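Local coordinates for bacterioferritin (Rhodobacter capsulatus, PDB 1JGC), which probably stores iron, oxidising Fe(2+) with dioxygen at a ferroxidase centre and laying down the Fe(3+) mineral inside a hollow 24-subunit shell, at residues 42-45 with 46-49. Sequence-based numbering, arbitrary orientation.
Sequences KKSR and EESI. With HEM (protoporphyrin IX containing Fe), chain D.
The heme pocket of bacterioferritin is lined here by Arg45 and Ile49, one turn apart on helix 38-64 of the ferritin-like helical bundle. Both belong to the pocket of the heme b that two subunits share. Arg45 NH2 reaches a heme propionate at the edge of the guanidinium, 2.8 Å from O2D, but the bond is bent (119°) and weak. Ile49 meets the heme with its CG2 branch: CG2 packs on CBA of the other propionate arm at 3.7 Å. With chi1 at -66°, Ile49 CG1 sits beside the backbone N and comes to 3.3 Å from Arg45 O, while CG2, anti to that N, is turned to the heme. Arg45 O also accepts the bond from Ile49 N at 3.0 Å, an ordinary i to i+4 helix bond. Ser48 OG is hydrogen-bonded to Ile22 O of helix 5-34, and Ser44 OG to Gln32 OE1, so both hydroxyls tie the two helices together. Lys43 crosses Glu46 and Glu47 at about a right angle. It makes a long salt bridge to Glu46, NZ to OE1 4.0 Å, and also forms a cation-pi contact with Phe133. Glu47 is buried and extended beyond CG. Its side chain touches Tyr25 and lies near His130, a ligand of the second ferroxidase iron, in a site metal-free in this structure. With an alanine at Glu47 the carboxylate is gone, which would probably leave a gap beside Tyr25 and Lys43 without a nearby opposite charge. Glu47 CG rests 3.4 Å from Lys43 O, the oxygen that also accepts Glu47 N in a nearly straight bond (168°).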
loop_
_atom_site.group_PDB
_atom_site.type_symbol
_atom_site.label_atom_id
_atom_site.label_comp_id
_atom_site.label_asym_id
_atom_site.label_seq_id
_atom_site.Cartn_x
_atom_site.Cartn_y
_atom_site.Cartn_z
ATOM N N LYS A 42 -29.680 -27.073 3.606
ATOM C CA LYS A 42 -29.400 -25.659 3.400
ATOM C C LYS A 42 -30.392 -25.014 2.461
ATOM O O LYS A 42 -30.726 -23.844 2.628
ATOM C CB LYS A 42 -27.973 -25.459 2.890
ATOM C CG LYS A 42 -26.948 -25.908 3.909
ATOM C CD LYS A 42 -25.531 -25.864 3.363
ATOM C CE LYS A 42 -24.564 -26.619 4.296
ATOM N NZ LYS A 42 -23.165 -26.536 3.791
ATOM N N LYS A 43 -30.873 -25.771 1.483
ATOM C CA LYS A 43 -31.840 -25.229 0.548
ATOM C C LYS A 43 -33.155 -24.962 1.283
ATOM O O LYS A 43 -33.784 -23.915 1.095
ATOM C CB LYS A 43 -32.057 -26.195 -0.611
ATOM C CG LYS A 43 -32.951 -25.647 -1.711
ATOM C CD LYS A 43 -32.452 -24.306 -2.231
ATOM C CE LYS A 43 -33.396 -23.735 -3.284
ATOM N NZ LYS A 43 -33.019 -22.341 -3.679
ATOM N N SER A 44 -33.559 -25.903 2.134
ATOM C CA SER A 44 -34.786 -25.738 2.905
ATOM C C SER A 44 -34.701 -24.515 3.815
ATOM O O SER A 44 -35.685 -23.786 3.977
ATOM C CB SER A 44 -35.070 -26.980 3.750
ATOM O OG SER A 44 -35.498 -28.048 2.936
ATOM N N ARG A 45 -33.531 -24.292 4.411
ATOM C CA ARG A 45 -33.354 -23.152 5.297
ATOM C C ARG A 45 -33.537 -21.869 4.498
ATOM O O ARG A 45 -34.201 -20.941 4.947
ATOM C CB ARG A 45 -31.967 -23.172 5.949
ATOM C CG ARG A 45 -32.010 -22.925 7.453
ATOM C CD ARG A 45 -30.637 -22.769 8.091
ATOM N NE ARG A 45 -30.219 -21.374 8.106
ATOM C CZ ARG A 45 -29.919 -20.688 9.207
ATOM N NH1 ARG A 45 -29.980 -21.265 10.398
ATOM N NH2 ARG A 45 -29.578 -19.410 9.119
ATOM N N GLU A 46 -32.952 -21.821 3.308
ATOM C CA GLU A 46 -33.076 -20.646 2.457
ATOM C C GLU A 46 -34.538 -20.364 2.100
ATOM O O GLU A 46 -35.006 -19.232 2.223
ATOM C CB GLU A 46 -32.271 -20.824 1.168
ATOM C CG GLU A 46 -30.779 -20.573 1.293
ATOM C CD GLU A 46 -30.008 -20.980 0.023
ATOM O OE1 GLU A 46 -30.481 -20.659 -1.106
ATOM O OE2 GLU A 46 -28.929 -21.618 0.162
ATOM N N GLU A 47 -35.256 -21.390 1.656
ATOM C CA GLU A 47 -36.655 -21.221 1.289
ATOM C C GLU A 47 -37.497 -20.744 2.470
ATOM O O GLU A 47 -38.391 -19.924 2.301
ATOM C CB GLU A 47 -37.213 -22.527 0.717
ATOM C CG GLU A 47 -36.569 -22.953 -0.605
ATOM C CD GLU A 47 -36.984 -24.372 -1.034
ATOM O OE1 GLU A 47 -36.957 -25.285 -0.174
ATOM O OE2 GLU A 47 -37.332 -24.586 -2.225
ATOM N N SER A 48 -37.208 -21.248 3.664
ATOM C CA SER A 48 -37.944 -20.841 4.857
ATOM C C SER A 48 -37.718 -19.352 5.123
ATOM O O SER A 48 -38.647 -18.619 5.454
ATOM C CB SER A 48 -37.488 -21.666 6.074
ATOM O OG SER A 48 -38.141 -21.266 7.272
ATOM N N ILE A 49 -36.476 -18.913 4.982
ATOM C CA ILE A 49 -36.142 -17.510 5.195
ATOM C C ILE A 49 -36.731 -16.626 4.082
ATOM O O ILE A 49 -36.983 -15.444 4.289
ATOM C CB ILE A 49 -34.603 -17.338 5.320
ATOM C CG1 ILE A 49 -34.141 -18.039 6.600
ATOM C CG2 ILE A 49 -34.219 -15.872 5.362
ATOM C CD1 ILE A 49 -32.669 -17.958 6.883
HETATM C CHA HEM D . -34.472 -14.643 10.394
HETATM C CHB HEM D . -39.022 -12.971 10.220
HETATM C CHC HEM D . -40.516 -17.156 12.036
HETATM C CHD HEM D . -35.981 -18.556 12.801
HETATM C C1A HEM D . -35.605 -13.929 10.006
HETATM C C2A HEM D . -35.739 -12.994 8.906
HETATM C C3A HEM D . -36.888 -12.268 9.147
HETATM C C4A HEM D . -37.659 -13.098 10.047
HETATM C CMA HEM D . -37.376 -11.016 8.398
HETATM C CAA HEM D . -35.017 -12.994 7.559
HETATM C CBA HEM D . -33.499 -12.964 7.540
HETATM C CGA HEM D . -32.934 -11.685 8.102
HETATM O O1A HEM D . -31.687 -11.582 8.176
HETATM O O2A HEM D . -33.729 -10.785 8.465
HETATM C C1B HEM D . -39.853 -13.970 10.690
HETATM C C2B HEM D . -41.306 -13.908 10.707
HETATM C C3B HEM D . -41.744 -15.068 11.294
HETATM C C4B HEM D . -40.546 -15.879 11.527
HETATM C CMB HEM D . -42.189 -12.791 10.153
HETATM C CAB HEM D . -43.090 -15.366 11.502
HETATM C CBB HEM D . -43.624 -15.990 12.617
HETATM C C1C HEM D . -39.419 -17.949 12.288
HETATM C C2C HEM D . -39.500 -19.337 12.697
HETATM C C3C HEM D . -38.208 -19.766 12.910
HETATM C C4C HEM D . -37.363 -18.596 12.674
HETATM C CMC HEM D . -40.793 -20.157 12.845
HETATM C CAC HEM D . -37.782 -21.058 13.230
HETATM C CBC HEM D . -38.500 -22.022 13.919
HETATM C C1D HEM D . -35.149 -17.585 12.275
HETATM C C2D HEM D . -33.695 -17.654 12.280
HETATM C C3D HEM D . -33.246 -16.538 11.600
HETATM C C4D HEM D . -34.439 -15.817 11.137
HETATM C CMD HEM D . -32.820 -18.739 12.921
HETATM C CAD HEM D . -31.766 -16.145 11.550
HETATM C CBD HEM D . -31.053 -16.208 10.211
HETATM C CGD HEM D . -29.542 -16.003 10.339
HETATM O O1D HEM D . -29.120 -15.030 11.013
HETATM O O2D HEM D . -28.780 -16.810 9.753
HETATM N NA HEM D . -36.894 -14.203 10.435
HETATM N NB HEM D . -39.397 -15.207 11.149
HETATM N NC HEM D . -38.114 -17.551 12.131
HETATM N ND HEM D . -35.595 -16.458 11.577
HETATM FE FE HEM D . -37.498 -15.864 11.285
#